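Local coordinates for protein carboxypeptidase 1 (Deinococcus radiodurans str. R1, PDB 5GIV) that probably acts as a zinc metallocarboxypeptidase, removing amino acids one at a time from the C-terminal end of peptides with broad specificity, at residues Val246-Arg251 with His266-Ala271; Val294-Ser299 with Gln420-Gly425. One frame throughout, in Å; residues are numbered along the deposited sequence.

Contact 1: residues Val246-Arg251 with His266-Ala271; sequences VRITTR and HEAGHA. With ZN (zinc ion), chain G.
Ala271 CB sits between Val246 and Ile248, and this is where the strand beds most closely on the zinc-binding helix. Val246 CG1 comes to 3.6 Å of Ala271 CB, carried there because it stands anti to its own backbone N (chi1 -176°). Ile248 reaches the same methyl with CG2, and Ile248 CG2 also rests 3.5 Å from Glu267 O, the carbonyl that accepts the helical bond from Ala271 N. Two beta-branched residues thus clasp one small alanine, with no hydrogen bond passing between strand and helix. The two run almost antiparallel, at 169°, their axes 8.1 Å apart. Ile248 CB and Glu267 CB lie side by side at 4.0 Å.

The fit loosens at the other branch of Ile248, where CD1 only skirts the backbone and CB of Ala268. On the zinc side the strand meets Glu267 through a backbone oxygen, Thr249 O, 3.6 Å from Glu267 CG. The CB of Thr249 points away from the helix, and OG1 is hydrogen-bonded to Phe237 N and Thr233 OG1. His266 and His270 make no contact with the strand; each binds zinc through NE2, and three waters complete the ion's shell with Glu296. At their other ring nitrogen they are held from behind, His266 ND1 by Glu303 and His270 ND1, through a probable hydrogen bond, by His295.

His266, Glu267 and His270 form the HExxH motif of this helix. Glu267, its chain bent at chi2 (-56°), brings OE2 to 2.8 Å of a zinc-bound water that donates to it. With apolar packing behind and a metal-bound water in front, Glu267 is placed as expected for the proton donor and acceptor of a metallopeptidase, the role predicted for it here.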
loop_
_atom_site.group_PDB
_atom_site.type_symbol
_atom_site.label_atom_id
_atom_site.label_comp_id
_atom_site.label_asym_id
_atom_site.label_seq_id
_atom_site.Cartn_x
_atom_site.Cartn_y
_atom_site.Cartn_z
ATOM N N VAL A 246 4.121 9.829 -6.347
ATOM C CA VAL A 246 2.977 10.733 -6.296
ATOM C C VAL A 246 1.797 10.006 -6.924
ATOM O O VAL A 246 1.712 9.881 -8.150
ATOM C CB VAL A 246 3.259 12.063 -6.996
ATOM C CG1 VAL A 246 2.078 12.985 -6.828
ATOM C CG2 VAL A 246 4.506 12.692 -6.386
ATOM N N ARG A 247 0.890 9.513 -6.086
ATOM C CA ARG A 247 -0.178 8.634 -6.540
ATOM C C ARG A 247 -1.505 9.373 -6.651
ATOM O O ARG A 247 -1.792 10.304 -5.893
ATOM C CB ARG A 247 -0.311 7.440 -5.599
ATOM C CG ARG A 247 1.024 6.751 -5.364
ATOM C CD ARG A 247 0.859 5.354 -4.787
ATOM N NE ARG A 247 2.158 4.742 -4.521
ATOM C CZ ARG A 247 2.337 3.579 -3.900
ATOM N NH1 ARG A 247 1.299 2.870 -3.470
ATOM N NH2 ARG A 247 3.563 3.123 -3.712
ATOM N N ILE A 248 -2.325 8.925 -7.602
ATOM C CA ILE A 248 -3.630 9.512 -7.849
ATOM C C ILE A 248 -4.670 8.397 -7.861
ATOM O O ILE A 248 -4.359 7.227 -8.089
ATOM C CB ILE A 248 -3.664 10.318 -9.177
ATOM C CG1 ILE A 248 -3.403 9.410 -10.374
ATOM C CG2 ILE A 248 -2.629 11.436 -9.166
ATOM C CD1 ILE A 248 -3.582 10.125 -11.686
ATOM N N THR A 249 -5.914 8.766 -7.577
ATOM C CA THR A 249 -7.017 7.823 -7.638
ATOM C C THR A 249 -8.173 8.469 -8.380
ATOM O O THR A 249 -8.312 9.695 -8.400
ATOM C CB THR A 249 -7.470 7.360 -6.239
ATOM O OG1 THR A 249 -7.977 8.478 -5.499
ATOM C CG2 THR A 249 -6.308 6.725 -5.475
ATOM N N THR A 250 -9.003 7.629 -8.990
ATOM C CA THR A 250 -10.139 8.086 -9.771
ATOM C C THR A 250 -11.331 7.187 -9.467
ATOM O O THR A 250 -11.223 6.193 -8.736
ATOM C CB THR A 250 -9.814 8.097 -11.274
ATOM O OG1 THR A 250 -10.809 8.850 -11.983
ATOM C CG2 THR A 250 -9.744 6.664 -11.831
ATOM N N ARG A 251 -12.484 7.565 -10.018
ATOM C CA ARG A 251 -13.733 6.840 -9.821
ATOM C C ARG A 251 -14.439 6.714 -11.158
ATOM O O ARG A 251 -14.556 7.702 -11.888
ATOM C CB ARG A 251 -14.611 7.565 -8.804
ATOM C CG ARG A 251 -16.063 7.209 -8.850
ATOM C CD ARG A 251 -16.848 8.289 -8.121
ATOM N NE ARG A 251 -16.659 9.604 -8.738
ATOM C CZ ARG A 251 -16.781 10.758 -8.086
ATOM N NH1 ARG A 251 -17.080 10.763 -6.787
ATOM N NH2 ARG A 251 -16.597 11.906 -8.730
ATOM N N HIS A 266 -7.997 15.959 -13.436
ATOM C CA HIS A 266 -7.891 16.849 -12.288
ATOM C C HIS A 266 -6.792 16.393 -11.332
ATOM O O HIS A 266 -5.868 17.156 -11.023
ATOM C CB HIS A 266 -9.245 16.915 -11.575
ATOM C CG HIS A 266 -9.264 17.827 -10.387
ATOM N ND1 HIS A 266 -9.823 19.086 -10.428
ATOM C CD2 HIS A 266 -8.801 17.662 -9.126
ATOM C CE1 HIS A 266 -9.704 19.655 -9.242
ATOM N NE2 HIS A 266 -9.086 18.813 -8.434
ATOM N N GLU A 267 -6.873 15.144 -10.845
ATOM C CA GLU A 267 -5.869 14.661 -9.889
ATOM C C GLU A 267 -4.475 14.571 -10.507
ATOM O O GLU A 267 -3.476 14.812 -9.817
ATOM C CB GLU A 267 -6.271 13.292 -9.318
ATOM C CG GLU A 267 -7.579 13.262 -8.522
ATOM C CD GLU A 267 -7.600 14.251 -7.369
ATOM O OE1 GLU A 267 -6.531 14.541 -6.788
ATOM O OE2 GLU A 267 -8.700 14.728 -7.033
ATOM N N ALA A 268 -4.382 14.224 -11.792
ATOM C CA ALA A 268 -3.087 14.256 -12.460
ATOM C C ALA A 268 -2.494 15.656 -12.419
ATOM O O ALA A 268 -1.280 15.818 -12.251
ATOM C CB ALA A 268 -3.220 13.768 -13.904
ATOM N N GLY A 269 -3.340 16.681 -12.555
ATOM C CA GLY A 269 -2.857 18.047 -12.447
ATOM C C GLY A 269 -2.230 18.322 -11.096
ATOM O O GLY A 269 -1.157 18.922 -11.001
ATOM N N HIS A 270 -2.915 17.918 -10.024
ATOM C CA HIS A 270 -2.300 17.954 -8.701
ATOM C C HIS A 270 -0.955 17.245 -8.716
ATOM O O HIS A 270 0.036 17.754 -8.185
ATOM C CB HIS A 270 -3.223 17.312 -7.659
ATOM C CG HIS A 270 -4.367 18.179 -7.233
ATOM N ND1 HIS A 270 -4.198 19.467 -6.764
ATOM C CD2 HIS A 270 -5.701 17.938 -7.195
ATOM C CE1 HIS A 270 -5.376 19.977 -6.452
ATOM N NE2 HIS A 270 -6.302 19.068 -6.699
ATOM N N ALA A 271 -0.904 16.057 -9.322
ATOM C CA ALA A 271 0.300 15.237 -9.239
ATOM C C ALA A 271 1.430 15.823 -10.071
ATOM O O ALA A 271 2.604 15.730 -9.688
ATOM C CB ALA A 271 0.000 13.808 -9.687
HETATM ZN ZN ZN G . -8.448 19.320 -6.347
HETATM O O HOH W 1 -8.705 17.096 -5.454
HETATM O O HOH W 2 -10.470 19.540 -6.180
HETATM O O HOH W 3 -7.801 18.950 -4.021
#

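Contact 2: residues Val294-Ser299 with Gln420-Gly425; sequences VHESQS and QGYTIG. With ZN (zinc ion), chain G.
Glu296 meets Tyr422 on the zinc side of two crossing helices, and it is the third protein ligand in a gluzincin-type site, in which a glutamate from a later helix joins the HExxH histidines. Glu296 OE2 binds the zinc at 2.2 Å. Glu296 OE1 takes a hydrogen bond from a zinc-bound water at 2.6 Å and another from a second water that also donates to Tyr422 O, bridging the helices. The same Glu296 OE1 lies 3.7 Å from Tyr422 CD1, at the ring edge and in its plane, with carboxylate and ring turned 74° apart.

The next shell fixes the chain of Glu296. CG stands anti to the backbone N, and the bend at chi2 then turns the carboxylate to the metal. CB packs over Gly425 CA and Gly421 O. A beta carbon on Gly425 would fall about 2.3 Å from Glu296 CB, so the glycine lets the helices close to an axis separation of 7.3 Å as they cross at -54°. Tyr422 is steadied from outside by His409, bonded to its hydroxyl, and by a cation-pi contact with Arg349.

Ser299, one turn along, donates OG to Glu296 O, approaching from above the carbonyl plane. An alanine here would probably leave that carbonyl without its hydroxyl donor and open a small gap between the helix and the zinc-binding ring of His270. Farther out, Gln298 NE2 donates to Ser297 OG, while its OE1 turns to Tyr464. Where the backbones come nearest, Ser297 CA points its hydrogen at Gly425 O, a CA-H...O contact of 3.2 Å with 149° at the hydrogen.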
loop_
_atom_site.group_PDB
_atom_site.type_symbol
_atom_site.label_atom_id
_atom_site.label_comp_id
_atom_site.label_asym_id
_atom_site.label_seq_id
_atom_site.Cartn_x
_atom_site.Cartn_y
_atom_site.Cartn_z
ATOM N N VAL A 294 -2.865 27.539 -5.146
ATOM C CA VAL A 294 -1.927 27.229 -6.216
ATOM C C VAL A 294 -2.074 25.770 -6.626
ATOM O O VAL A 294 -2.067 25.444 -7.819
ATOM C CB VAL A 294 -0.482 27.561 -5.793
ATOM C CG1 VAL A 294 0.499 27.079 -6.849
ATOM C CG2 VAL A 294 -0.324 29.042 -5.590
ATOM N N HIS A 295 -2.242 24.873 -5.651
ATOM C CA HIS A 295 -2.397 23.458 -5.987
ATOM C C HIS A 295 -3.625 23.232 -6.860
ATOM O O HIS A 295 -3.534 22.648 -7.947
ATOM C CB HIS A 295 -2.472 22.613 -4.716
ATOM C CG HIS A 295 -1.540 21.446 -4.734
ATOM N ND1 HIS A 295 -1.631 20.441 -5.672
ATOM C CD2 HIS A 295 -0.454 21.161 -3.978
ATOM C CE1 HIS A 295 -0.653 19.575 -5.479
ATOM N NE2 HIS A 295 0.073 19.984 -4.452
ATOM N N GLU A 296 -4.783 23.727 -6.420
ATOM C CA GLU A 296 -6.004 23.574 -7.198
ATOM C C GLU A 296 -5.945 24.329 -8.521
ATOM O O GLU A 296 -6.724 24.025 -9.431
ATOM C CB GLU A 296 -7.204 24.053 -6.389
ATOM C CG GLU A 296 -8.541 23.754 -7.042
ATOM C CD GLU A 296 -8.937 22.289 -6.927
ATOM O OE1 GLU A 296 -10.127 21.984 -7.142
ATOM O OE2 GLU A 296 -8.063 21.445 -6.625
ATOM N N SER A 297 -5.063 25.325 -8.642
ATOM C CA SER A 297 -4.904 25.994 -9.927
ATOM C C SER A 297 -4.371 25.034 -10.968
ATOM O O SER A 297 -4.671 25.173 -12.157
ATOM C CB SER A 297 -3.950 27.186 -9.802
ATOM O OG SER A 297 -2.595 26.753 -9.782
ATOM N N GLN A 298 -3.590 24.052 -10.535
ATOM C CA GLN A 298 -2.960 23.128 -11.460
ATOM C C GLN A 298 -3.885 21.971 -11.822
ATOM O O GLN A 298 -3.932 21.550 -12.985
ATOM C CB GLN A 298 -1.656 22.646 -10.846
ATOM C CG GLN A 298 -0.693 23.814 -10.676
ATOM C CD GLN A 298 -0.590 24.639 -11.965
ATOM O OE1 GLN A 298 -0.186 24.122 -13.009
ATOM N NE2 GLN A 298 -0.953 25.916 -11.891
ATOM N N SER A 299 -4.639 21.452 -10.856
ATOM C CA SER A 299 -5.664 20.477 -11.210
ATOM C C SER A 299 -6.674 21.089 -12.174
ATOM O O SER A 299 -7.058 20.462 -13.164
ATOM C CB SER A 299 -6.338 19.939 -9.950
ATOM O OG SER A 299 -6.763 20.997 -9.126
ATOM N N GLN A 420 -12.484 28.023 0.322
ATOM C CA GLN A 420 -12.143 29.099 -0.610
ATOM C C GLN A 420 -10.963 28.726 -1.501
ATOM O O GLN A 420 -10.844 29.263 -2.604
ATOM C CB GLN A 420 -11.892 30.428 0.121
ATOM C CG GLN A 420 -10.618 30.506 0.886
ATOM C CD GLN A 420 -10.707 29.733 2.156
ATOM O OE1 GLN A 420 -11.804 29.441 2.641
ATOM N NE2 GLN A 420 -9.559 29.366 2.701
ATOM N N GLY A 421 -10.099 27.812 -1.056
ATOM C CA GLY A 421 -9.013 27.358 -1.909
ATOM C C GLY A 421 -9.482 26.795 -3.242
ATOM O O GLY A 421 -8.799 26.948 -4.260
ATOM N N TYR A 422 -10.645 26.134 -3.261
ATOM C CA TYR A 422 -11.160 25.609 -4.521
ATOM C C TYR A 422 -11.426 26.737 -5.509
ATOM O O TYR A 422 -11.120 26.620 -6.702
ATOM C CB TYR A 422 -12.440 24.806 -4.284
ATOM C CG TYR A 422 -12.265 23.604 -3.379
ATOM C CD1 TYR A 422 -11.526 22.501 -3.792
ATOM C CD2 TYR A 422 -12.872 23.557 -2.134
ATOM C CE1 TYR A 422 -11.370 21.398 -2.986
ATOM C CE2 TYR A 422 -12.721 22.459 -1.313
ATOM C CZ TYR A 422 -11.969 21.377 -1.743
ATOM O OH TYR A 422 -11.811 20.274 -0.927
ATOM N N THR A 423 -11.998 27.845 -5.033
ATOM C CA THR A 423 -12.295 28.955 -5.930
ATOM C C THR A 423 -11.035 29.728 -6.281
ATOM O O THR A 423 -10.866 30.171 -7.422
ATOM C CB THR A 423 -13.339 29.875 -5.302
ATOM O OG1 THR A 423 -14.612 29.223 -5.322
ATOM C CG2 THR A 423 -13.431 31.197 -6.059
ATOM N N ILE A 424 -10.138 29.877 -5.314
ATOM C CA ILE A 424 -8.843 30.471 -5.600
ATOM C C ILE A 424 -8.135 29.683 -6.692
ATOM O O ILE A 424 -7.537 30.260 -7.602
ATOM C CB ILE A 424 -8.021 30.565 -4.298
ATOM C CG1 ILE A 424 -8.766 31.439 -3.288
ATOM C CG2 ILE A 424 -6.623 31.100 -4.570
ATOM C CD1 ILE A 424 -8.123 31.469 -1.924
ATOM N N GLY A 425 -8.198 28.353 -6.624
ATOM C CA GLY A 425 -7.598 27.542 -7.672
ATOM C C GLY A 425 -8.235 27.787 -9.026
ATOM O O GLY A 425 -7.546 27.849 -10.046
HETATM ZN ZN ZN G . -8.448 19.320 -6.347
HETATM O O HOH W 4 -11.971 23.963 -7.780
HETATM O O HOH W 2 -10.470 19.540 -6.180
HETATM O O HOH W 1 -8.705 17.096 -5.454
HETATM O O HOH W 3 -7.801 18.950 -4.021
#

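Overall arrangement
Contact 1 closes before contact 2 opens along the chain, and their centres lie about 14 Å apart around one shared zinc ion. Helix 257-275, backed by the middle strand of a small three-stranded sheet, is followed directly by helix 292-306, which in turn packs on helix 420-439 from much later in the sequence. The two metal-binding helices touch directly, His266 O lying against Ser299 CB. Three zinc-bound waters belong to both contacts. The metal is therefore held near the centre of a largely helical M32 chain, with sheet behind one helix and a helix from much later in the sequence packed against the other.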